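Local coordinates for protein chintase (Rhizomucor miehei, PDB 5YUQ) that hydrolyses chitin as a family 18 glycoside hydrolase, probably holding the polysaccharide chain in an enclosed active-site tunnel, at residues G1-S5 / L365-R369; Y128-K133 / N168-V173; I261-D267 / Y281-I286. All blocks are in the same frame, centred on the assembly; numbering follows the deposited sequence.

Interaction 1: G1-S5 / L365-R369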
loop_
_atom_site.group_PDB
_atom_site.type_symbol
_atom_site.label_atom_id
_atom_site.label_comp_id
_atom_site.label_asym_id
_atom_site.label_seq_id
_atom_site.Cartn_x
_atom_site.Cartn_y
_atom_site.Cartn_z
ATOM N N GLY A 1 -4.519 -18.956 -5.208
ATOM C CA GLY A 1 -4.237 -17.629 -4.691
ATOM C C GLY A 1 -2.749 -17.317 -4.658
ATOM O O GLY A 1 -1.920 -18.124 -5.077
ATOM N N GLN A 2 -2.414 -16.128 -4.169
ATOM C CA GLN A 2 -1.023 -15.705 -4.049
ATOM C C GLN A 2 -0.751 -15.407 -2.585
ATOM O O GLN A 2 -1.294 -14.452 -2.043
ATOM C CB GLN A 2 -0.781 -14.455 -4.897
ATOM C CG GLN A 2 -0.859 -14.682 -6.402
ATOM C CD GLN A 2 -2.241 -15.080 -6.884
ATOM O OE1 GLN A 2 -3.244 -14.468 -6.515
ATOM N NE2 GLN A 2 -2.300 -16.126 -7.704
ATOM N N LYS A 3 0.073 -16.228 -1.941
ATOM C CA LYS A 3 0.260 -16.097 -0.498
ATOM C C LYS A 3 1.094 -14.878 -0.121
ATOM O O LYS A 3 0.784 -14.187 0.845
ATOM C CB LYS A 3 0.879 -17.374 0.084
ATOM C CG LYS A 3 -0.068 -18.586 0.053
ATOM C CD LYS A 3 -1.252 -18.359 0.981
ATOM C CE LYS A 3 -2.197 -19.557 1.026
ATOM N NZ LYS A 3 -3.294 -19.456 0.022
ATOM N N LEU A 4 2.143 -14.658 -0.875
ATOM C CA LEU A 4 3.039 -13.528 -0.614
ATOM C C LEU A 4 3.291 -12.767 -1.887
ATOM O O LEU A 4 3.892 -13.286 -2.765
ATOM C CB LEU A 4 4.345 -14.073 0.042
ATOM C CG LEU A 4 5.179 -13.012 0.713
ATOM C CD1 LEU A 4 6.382 -13.692 1.381
ATOM C CD2 LEU A 4 5.664 -12.143 -0.333
ATOM N N SER A 5 2.789 -11.520 -1.990
ATOM C CA SER A 5 2.956 -10.688 -3.172
ATOM C C SER A 5 3.862 -9.532 -2.833
ATOM O O SER A 5 3.742 -8.932 -1.774
ATOM C CB SER A 5 1.615 -10.142 -3.623
ATOM O OG SER A 5 0.736 -11.209 -3.953
ATOM N N LEU A 365 8.320 -12.678 6.532
ATOM C CA LEU A 365 6.995 -12.929 5.988
ATOM C C LEU A 365 6.783 -14.383 5.591
ATOM O O LEU A 365 5.667 -14.754 5.253
ATOM C CB LEU A 365 6.725 -12.028 4.779
ATOM C CG LEU A 365 6.743 -10.522 5.042
ATOM C CD1 LEU A 365 6.417 -9.743 3.764
ATOM C CD2 LEU A 365 5.766 -10.177 6.152
ATOM N N GLN A 366 7.828 -15.206 5.639
ATOM C CA GLN A 366 7.733 -16.532 5.024
ATOM C C GLN A 366 6.670 -17.459 5.592
ATOM O O GLN A 366 6.182 -18.325 4.877
ATOM C CB GLN A 366 9.103 -17.221 4.984
ATOM C CG GLN A 366 10.099 -16.458 4.134
ATOM C CD GLN A 366 9.617 -16.294 2.704
ATOM O OE1 GLN A 366 9.387 -17.278 1.997
ATOM N NE2 GLN A 366 9.457 -15.048 2.269
ATOM N N ASP A 367 6.280 -17.281 6.848
ATOM C CA ASP A 367 5.279 -18.176 7.424
ATOM C C ASP A 367 3.922 -18.096 6.728
ATOM O O ASP A 367 3.089 -18.973 6.910
ATOM C CB ASP A 367 5.114 -17.954 8.932
ATOM C CG ASP A 367 6.291 -18.471 9.730
ATOM O OD1 ASP A 367 7.096 -19.249 9.176
ATOM O OD2 ASP A 367 6.409 -18.104 10.919
ATOM N N ILE A 368 3.691 -17.050 5.941
ATOM C CA ILE A 368 2.431 -16.930 5.218
ATOM C C ILE A 368 2.360 -17.936 4.076
ATOM O O ILE A 368 1.266 -18.300 3.645
ATOM C CB ILE A 368 2.202 -15.492 4.672
ATOM C CG1 ILE A 368 0.723 -15.256 4.349
ATOM C CG2 ILE A 368 3.028 -15.253 3.426
ATOM C CD1 ILE A 368 -0.176 -15.215 5.570
ATOM N N ARG A 369 3.509 -18.405 3.591
ATOM C CA ARG A 369 3.488 -19.293 2.428
ATOM C C ARG A 369 3.691 -20.755 2.786
ATOM O O ARG A 369 4.336 -21.510 2.051
ATOM C CB ARG A 369 4.459 -18.846 1.326
ATOM C CG ARG A 369 5.655 -18.067 1.784
ATOM C CD ARG A 369 6.214 -17.235 0.639
ATOM N NE ARG A 369 6.199 -17.952 -0.632
ATOM C CZ ARG A 369 7.266 -18.514 -1.185
ATOM N NH1 ARG A 369 8.442 -18.451 -0.576
ATOM N NH2 ARG A 369 7.155 -19.145 -2.348
#

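Interaction 2: Y128-K133 / N168-V173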
loop_
_atom_site.group_PDB
_atom_site.type_symbol
_atom_site.label_atom_id
_atom_site.label_comp_id
_atom_site.label_asym_id
_atom_site.label_seq_id
_atom_site.Cartn_x
_atom_site.Cartn_y
_atom_site.Cartn_z
ATOM N N TYR A 128 -16.041 1.227 -10.774
ATOM C CA TYR A 128 -14.845 0.426 -10.536
ATOM C C TYR A 128 -15.189 -1.043 -10.692
ATOM O O TYR A 128 -14.467 -1.800 -11.337
ATOM C CB TYR A 128 -14.357 0.664 -9.111
ATOM C CG TYR A 128 -12.886 0.481 -8.827
ATOM C CD1 TYR A 128 -11.960 0.200 -9.827
ATOM C CD2 TYR A 128 -12.425 0.607 -7.528
ATOM C CE1 TYR A 128 -10.591 0.066 -9.517
ATOM C CE2 TYR A 128 -11.076 0.476 -7.211
ATOM C CZ TYR A 128 -10.173 0.194 -8.205
ATOM O OH TYR A 128 -8.849 0.076 -7.861
ATOM N N LEU A 129 -16.307 -1.456 -10.101
ATOM C CA LEU A 129 -16.752 -2.836 -10.251
ATOM C C LEU A 129 -17.083 -3.144 -11.706
ATOM O O LEU A 129 -16.733 -4.213 -12.210
ATOM C CB LEU A 129 -17.953 -3.132 -9.345
ATOM C CG LEU A 129 -18.489 -4.566 -9.435
ATOM C CD1 LEU A 129 -17.357 -5.562 -9.213
ATOM C CD2 LEU A 129 -19.583 -4.766 -8.411
ATOM N N LYS A 130 -17.728 -2.197 -12.386
ATOM C CA LYS A 130 -18.021 -2.375 -13.804
ATOM C C LYS A 130 -16.732 -2.626 -14.576
ATOM O O LYS A 130 -16.688 -3.470 -15.466
ATOM C CB LYS A 130 -18.741 -1.156 -14.372
ATOM C CG LYS A 130 -19.607 -1.502 -15.560
ATOM C CD LYS A 130 -20.446 -0.321 -16.014
ATOM C CE LYS A 130 -21.402 -0.750 -17.129
ATOM N NZ LYS A 130 -21.939 0.395 -17.930
ATOM N N LEU A 131 -15.687 -1.896 -14.220
ATOM C CA LEU A 131 -14.386 -2.095 -14.843
ATOM C C LEU A 131 -13.857 -3.504 -14.617
ATOM O O LEU A 131 -13.394 -4.150 -15.554
ATOM C CB LEU A 131 -13.390 -1.060 -14.322
ATOM C CG LEU A 131 -11.936 -1.233 -14.768
ATOM C CD1 LEU A 131 -11.837 -1.194 -16.279
ATOM C CD2 LEU A 131 -11.107 -0.129 -14.142
ATOM N N PHE A 132 -13.917 -3.995 -13.384
ATOM C CA PHE A 132 -13.439 -5.346 -13.121
ATOM C C PHE A 132 -14.259 -6.386 -13.865
ATOM O O PHE A 132 -13.719 -7.378 -14.355
ATOM C CB PHE A 132 -13.443 -5.643 -11.627
ATOM C CG PHE A 132 -12.186 -5.223 -10.930
ATOM C CD1 PHE A 132 -11.001 -5.906 -11.147
ATOM C CD2 PHE A 132 -12.196 -4.155 -10.053
ATOM C CE1 PHE A 132 -9.830 -5.526 -10.496
ATOM C CE2 PHE A 132 -11.028 -3.768 -9.392
ATOM C CZ PHE A 132 -9.844 -4.465 -9.616
ATOM N N LYS A 133 -15.563 -6.164 -13.951
ATOM C CA LYS A 133 -16.407 -7.089 -14.698
ATOM C C LYS A 133 -16.044 -7.120 -16.169
ATOM O O LYS A 133 -16.017 -8.184 -16.783
ATOM C CB LYS A 133 -17.879 -6.721 -14.552
ATOM C CG LYS A 133 -18.421 -6.936 -13.163
ATOM C CD LYS A 133 -19.909 -6.628 -13.157
ATOM C CE LYS A 133 -20.526 -6.836 -11.798
ATOM N NZ LYS A 133 -21.925 -6.313 -11.804
ATOM N N ASN A 168 -21.106 -8.819 -6.060
ATOM C CA ASN A 168 -20.330 -9.031 -7.269
ATOM C C ASN A 168 -18.881 -8.588 -7.113
ATOM O O ASN A 168 -18.039 -8.933 -7.936
ATOM C CB ASN A 168 -20.980 -8.338 -8.460
ATOM C CG ASN A 168 -22.194 -9.089 -8.963
ATOM O OD1 ASN A 168 -22.075 -9.966 -9.817
ATOM N ND2 ASN A 168 -23.364 -8.764 -8.422
ATOM N N TRP A 169 -18.582 -7.831 -6.065
ATOM C CA TRP A 169 -17.181 -7.522 -5.788
ATOM C C TRP A 169 -16.428 -8.812 -5.508
ATOM O O TRP A 169 -15.445 -9.124 -6.170
ATOM C CB TRP A 169 -17.051 -6.541 -4.616
ATOM C CG TRP A 169 -17.110 -5.109 -5.046
ATOM C CD1 TRP A 169 -18.137 -4.228 -4.851
ATOM C CD2 TRP A 169 -16.084 -4.391 -5.737
ATOM N NE1 TRP A 169 -17.813 -3.002 -5.392
ATOM C CE2 TRP A 169 -16.556 -3.073 -5.934
ATOM C CE3 TRP A 169 -14.816 -4.733 -6.214
ATOM C CZ2 TRP A 169 -15.800 -2.101 -6.591
ATOM C CZ3 TRP A 169 -14.058 -3.765 -6.855
ATOM C CH2 TRP A 169 -14.557 -2.465 -7.046
ATOM N N ALA A 170 -16.906 -9.572 -4.532
ATOM C CA ALA A 170 -16.223 -10.797 -4.135
ATOM C C ALA A 170 -16.262 -11.849 -5.245
ATOM O O ALA A 170 -15.329 -12.635 -5.388
ATOM C CB ALA A 170 -16.829 -11.352 -2.847
ATOM N N SER A 171 -17.325 -11.866 -6.046
ATOM C CA SER A 171 -17.406 -12.888 -7.088
ATOM C C SER A 171 -16.617 -12.562 -8.356
ATOM O O SER A 171 -16.440 -13.421 -9.220
ATOM C CB SER A 171 -18.862 -13.213 -7.434
ATOM O OG SER A 171 -19.485 -12.121 -8.087
ATOM N N THR A 172 -16.113 -11.335 -8.456
ATOM C CA THR A 172 -15.423 -10.908 -9.670
ATOM C C THR A 172 -13.939 -10.728 -9.430
ATOM O O THR A 172 -13.119 -11.114 -10.258
ATOM C CB THR A 172 -15.988 -9.573 -10.195
ATOM O OG1 THR A 172 -17.398 -9.709 -10.413
ATOM C CG2 THR A 172 -15.320 -9.179 -11.509
ATOM N N VAL A 173 -13.606 -10.139 -8.288
ATOM C CA VAL A 173 -12.227 -9.782 -7.977
ATOM C C VAL A 173 -11.570 -10.879 -7.155
ATOM O O VAL A 173 -12.150 -11.368 -6.182
ATOM C CB VAL A 173 -12.178 -8.432 -7.216
ATOM C CG1 VAL A 173 -10.747 -8.113 -6.746
ATOM C CG2 VAL A 173 -12.723 -7.316 -8.098
#

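Interaction 3: I261-D267 / Y281-I286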
loop_
_atom_site.group_PDB
_atom_site.type_symbol
_atom_site.label_atom_id
_atom_site.label_comp_id
_atom_site.label_asym_id
_atom_site.label_seq_id
_atom_site.Cartn_x
_atom_site.Cartn_y
_atom_site.Cartn_z
ATOM N N ILE A 261 8.453 16.525 8.129
ATOM C CA ILE A 261 9.908 16.536 8.063
ATOM C C ILE A 261 10.414 15.407 7.164
ATOM O O ILE A 261 9.740 14.389 6.978
ATOM C CB ILE A 261 10.564 16.406 9.456
ATOM C CG1 ILE A 261 10.071 15.151 10.185
ATOM C CG2 ILE A 261 10.286 17.654 10.295
ATOM C CD1 ILE A 261 10.979 14.745 11.358
ATOM N N LYS A 262 11.601 15.610 6.608
ATOM C CA LYS A 262 12.243 14.623 5.749
ATOM C C LYS A 262 12.617 13.371 6.533
ATOM O O LYS A 262 13.066 13.453 7.681
ATOM C CB LYS A 262 13.505 15.231 5.132
ATOM C CG LYS A 262 14.236 14.336 4.145
ATOM C CD LYS A 262 15.562 14.985 3.737
ATOM C CE LYS A 262 16.374 14.092 2.810
ATOM N NZ LYS A 262 15.713 13.889 1.501
ATOM N N GLY A 263 12.435 12.219 5.899
ATOM C CA GLY A 263 12.887 10.952 6.444
ATOM C C GLY A 263 14.323 10.675 6.052
ATOM O O GLY A 263 15.219 11.461 6.384
ATOM N N ASP A 264 14.559 9.573 5.346
ATOM C CA ASP A 264 15.927 9.252 4.943
ATOM C C ASP A 264 16.251 9.777 3.545
ATOM O O ASP A 264 15.527 10.614 3.008
ATOM C CB ASP A 264 16.206 7.746 5.058
ATOM C CG ASP A 264 15.412 6.921 4.070
ATOM O OD1 ASP A 264 14.764 7.488 3.160
ATOM O OD2 ASP A 264 15.438 5.681 4.199
ATOM N N SER A 265 17.337 9.273 2.959
ATOM C CA SER A 265 17.789 9.741 1.651
ATOM C C SER A 265 16.813 9.425 0.524
ATOM O O SER A 265 16.861 10.052 -0.533
ATOM C CB SER A 265 19.166 9.159 1.326
ATOM O OG SER A 265 19.102 7.755 1.173
ATOM N N THR A 266 15.932 8.450 0.739
ATOM C CA THR A 266 14.936 8.095 -0.268
ATOM C C THR A 266 13.782 9.085 -0.274
ATOM O O THR A 266 12.957 9.075 -1.189
ATOM C CB THR A 266 14.353 6.681 -0.045
ATOM O OG1 THR A 266 13.531 6.675 1.130
ATOM C CG2 THR A 266 15.450 5.644 0.076
ATOM N N ASP A 267 13.724 9.939 0.745
ATOM C CA ASP A 267 12.609 10.877 0.886
ATOM C C ASP A 267 12.890 12.192 0.169
ATOM O O ASP A 267 13.289 13.182 0.785
ATOM C CB ASP A 267 12.292 11.120 2.364
ATOM C CG ASP A 267 11.036 11.944 2.571
ATOM O OD1 ASP A 267 10.294 12.183 1.598
ATOM O OD2 ASP A 267 10.792 12.348 3.725
ATOM N N TYR A 281 7.852 16.564 1.800
ATOM C CA TYR A 281 8.466 15.303 2.185
ATOM C C TYR A 281 7.384 14.333 2.646
ATOM O O TYR A 281 6.296 14.754 3.031
ATOM C CB TYR A 281 9.476 15.513 3.310
ATOM C CG TYR A 281 10.692 16.309 2.911
ATOM C CD1 TYR A 281 11.607 15.799 2.003
ATOM C CD2 TYR A 281 10.940 17.557 3.465
ATOM C CE1 TYR A 281 12.728 16.515 1.645
ATOM C CE2 TYR A 281 12.067 18.282 3.113
ATOM C CZ TYR A 281 12.951 17.753 2.199
ATOM O OH TYR A 281 14.075 18.459 1.836
ATOM N N SER A 282 7.695 13.038 2.617
ATOM C CA SER A 282 6.753 12.019 3.068
ATOM C C SER A 282 7.129 11.497 4.443
ATOM O O SER A 282 6.290 10.931 5.146
ATOM C CB SER A 282 6.718 10.853 2.089
ATOM O OG SER A 282 7.960 10.178 2.067
ATOM N N GLY A 283 8.392 11.679 4.819
ATOM C CA GLY A 283 8.889 11.184 6.092
ATOM C C GLY A 283 9.332 9.741 6.015
ATOM O O GLY A 283 9.693 9.147 7.027
ATOM N N GLN A 284 9.321 9.194 4.804
ATOM C CA GLN A 284 9.666 7.794 4.576
ATOM C C GLN A 284 11.090 7.486 5.024
ATOM O O GLN A 284 12.023 8.253 4.784
ATOM C CB GLN A 284 9.476 7.445 3.102
ATOM C CG GLN A 284 9.867 6.020 2.735
ATOM C CD GLN A 284 9.633 5.720 1.268
ATOM O OE1 GLN A 284 8.550 5.277 0.879
ATOM N NE2 GLN A 284 10.653 5.966 0.442
ATOM N N TYR A 285 11.241 6.346 5.684
ATOM C CA TYR A 285 12.519 5.901 6.195
ATOM C C TYR A 285 12.564 4.411 5.881
ATOM O O TYR A 285 11.895 3.621 6.544
ATOM C CB TYR A 285 12.526 6.133 7.705
ATOM C CG TYR A 285 13.841 6.598 8.277
ATOM C CD1 TYR A 285 14.842 5.691 8.554
ATOM C CD2 TYR A 285 14.057 7.935 8.574
ATOM C CE1 TYR A 285 16.032 6.088 9.086
ATOM C CE2 TYR A 285 15.267 8.351 9.115
ATOM C CZ TYR A 285 16.242 7.415 9.364
ATOM O OH TYR A 285 17.451 7.797 9.900
ATOM N N ILE A 286 13.315 4.011 4.859
ATOM C CA ILE A 286 13.229 2.612 4.422
ATOM C C ILE A 286 14.038 1.679 5.311
ATOM O O ILE A 286 14.969 2.099 5.996
ATOM C CB ILE A 286 13.621 2.408 2.944
ATOM C CG1 ILE A 286 15.103 2.721 2.725
ATOM C CG2 ILE A 286 12.739 3.254 2.036
ATOM C CD1 ILE A 286 15.630 2.163 1.414
HETATM O O HOH W 1 16.010 16.887 0.736
#

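Interaction 1: G1-S5 / L365-R369
Apolar packing joins Leu4, on the first strand, to the 3-10 turn 366-368 and its flanks near the C terminus. With CG anti to the backbone N (chi1 -164°), the Leu4 side chain reaches out between Leu365 CB and the methylenes of Arg369. Its CD1 lies 3.6 Å from Arg369 CD. Closer to the backbone, Leu4 CB meets Ile368 CG2 at 3.8 Å. A branched aliphatic residue suits this place, because its neighbours offer mostly methyl and methylene groups. The Gln366 side chain crosses Leu4 at about a right angle, bringing NE2 within 3.5 Å of Leu4 CD1. At the outer border Lys3 contributes its methylenes: CB is 4.1 Å from Arg369 CB, and its chain then bends so that the amino end leads away from the turn.

The polar ends of Gln366 and Arg369 are engaged with each other and with the neighbouring chain. Arg369 NH1 gives Gln366 OE1 a bond of 3.0 Å (159° at the hydrogen), made in the plane of both the guanidinium and the amide carbonyl, which should hold the two flat groups in line. NH1 also reaches Asp20 O, and Gln366 NE2 donates to Lys21 O and Leu362 O. Asp23 links the two segments indirectly, since OD1 makes a salt bridge with Arg369 NH2 and OD2 accepts Leu4 N.

Strand 4-9 runs parallel between strands 24-32 and 346-350. The arrangement is that of a TIM barrel whose chain ends meet: the C-terminal turn packs against first strand 4-9 and, through Ile368 on Val347 and Leu365 on Leu349, against last strand 346-350, whose pairing closes the barrel.

Interaction 2: Y128-K133 / N168-V173
The hydroxyl of Tyr128, whose ring receives the edge of Trp169, is gripped beyond the contact by Trp106 N and Thr147 OG1, with a weak third bond to Leu104 O. Several bonds on one oxygen should limit the movement of the ring. Trp169 approaches it in an offset edge-to-face pair, centroids 5.8 Å apart and planes at 79°, with CH2 lying 3.8 Å from Tyr128 CB. Phe132 completes the aromatic cluster obliquely, its CD2 3.7 Å from Trp169 CZ3.

One face of the indole rests on Leu129. Leu129 CB sits 3.6 Å from Trp169 CZ2, and Leu129 CD2 stands over the five-membered ring, 4.0 Å from the centroid. The extended first torsion of Leu129 (CG anti to the backbone N, chi1 -180°) lays both methyls along the indole, the two side chains running antiparallel. Val173 does the same for Phe132, placing CG2 over the ring face 3.7 Å from its centroid; the beta branch supplies a methyl close to the backbone.

Toward the surface, the long methylene chain of Lys133 crosses Asn168, and Thr172 turns two different branches to two uses. Its OG1 donates a 2.7 Å bond to Asn168 O in the carbonyl plane, while CG2 packs on the backbone of Phe132. That internal bond adds a side-chain link across one turn of the short, weakly bonded helix 168-172.

The two helix segments run roughly parallel, crossing at 29° with axes 10.1 Å apart. Helix 124-139 precedes strand 144-149 and helix 168-172 follows it, and Phe132 and Val173 both touch Thr147 of that strand: the helical outer layer of a TIM barrel, packed side by side over its strands.

Interaction 3: I261-D267 / Y281-I286
Tyr285 and Asp264 meet where an insertion between the seventh and eighth barrel strands, as in many family 18 chitinases, returns toward strand 228-240. The packing here is tight. Asp264 CB stands over the Tyr285 ring, and its carboxylate works on both segments: OD1 accepts Thr266 N in an Asx turn and also Thr266 OG1, while OD2 takes Ile286 N at 2.8 Å from above the carboxylate plane and also bonds Thr289 OG1 on helix 287-292, which Ile286 N-caps. Asp264 adopts chi1 67°, CG lying between the backbone N and the carbonyl carbon, which brings the acid over the strand. Thr266 OG1 in turn accepts Gln284 NE2 (3.0 Å), almost in the amide plane.

Glycines let the backbones close in: Gly263 CA lies 3.3 Å from Gln284 O, with no side chain to intervene, and Gly283 takes a left-handed conformation that glycine adopts readily. Asp267 bridges the turns, OD1 binding Ser282 N nearly straight (178°) and OD2 accepting both Gly263 N and Gly283 N. A carboxylate suits a site so rich in N-H groups.

The other end is looser and partly exposed. Lys262 spreads its methylenes over one face of Tyr281, CB 3.6 Å from the ring centroid, and its ammonium donates to Asp267 O. A water bridges the pair, accepting from Lys262 NZ at 3.1 Å and lying 2.7 Å from Tyr281 OH.

In the fold
All three contacts belong to one TIM-barrel framework but hold different parts of it. Interaction 1 joins the chain ends at the start of the first strand, and the other two nest within that loop. Interaction 2 packs outer helices, its centre about 24 Å from that of interaction 1. Interaction 3 organises the insertion, its centre about 28 Å and about 36 Å from those of interactions 1 and 2; interactions 2 and 3 lie on opposite sides of the chain's centre. In family 18 the active site lies at the C-terminal strand ends; Trp106, bonded to Tyr128, falls within the DxxDxDxE-type motif (here DGLNLDWE), whose final glutamate is the expected catalytic acid, and the insertion probably walls the tunnel.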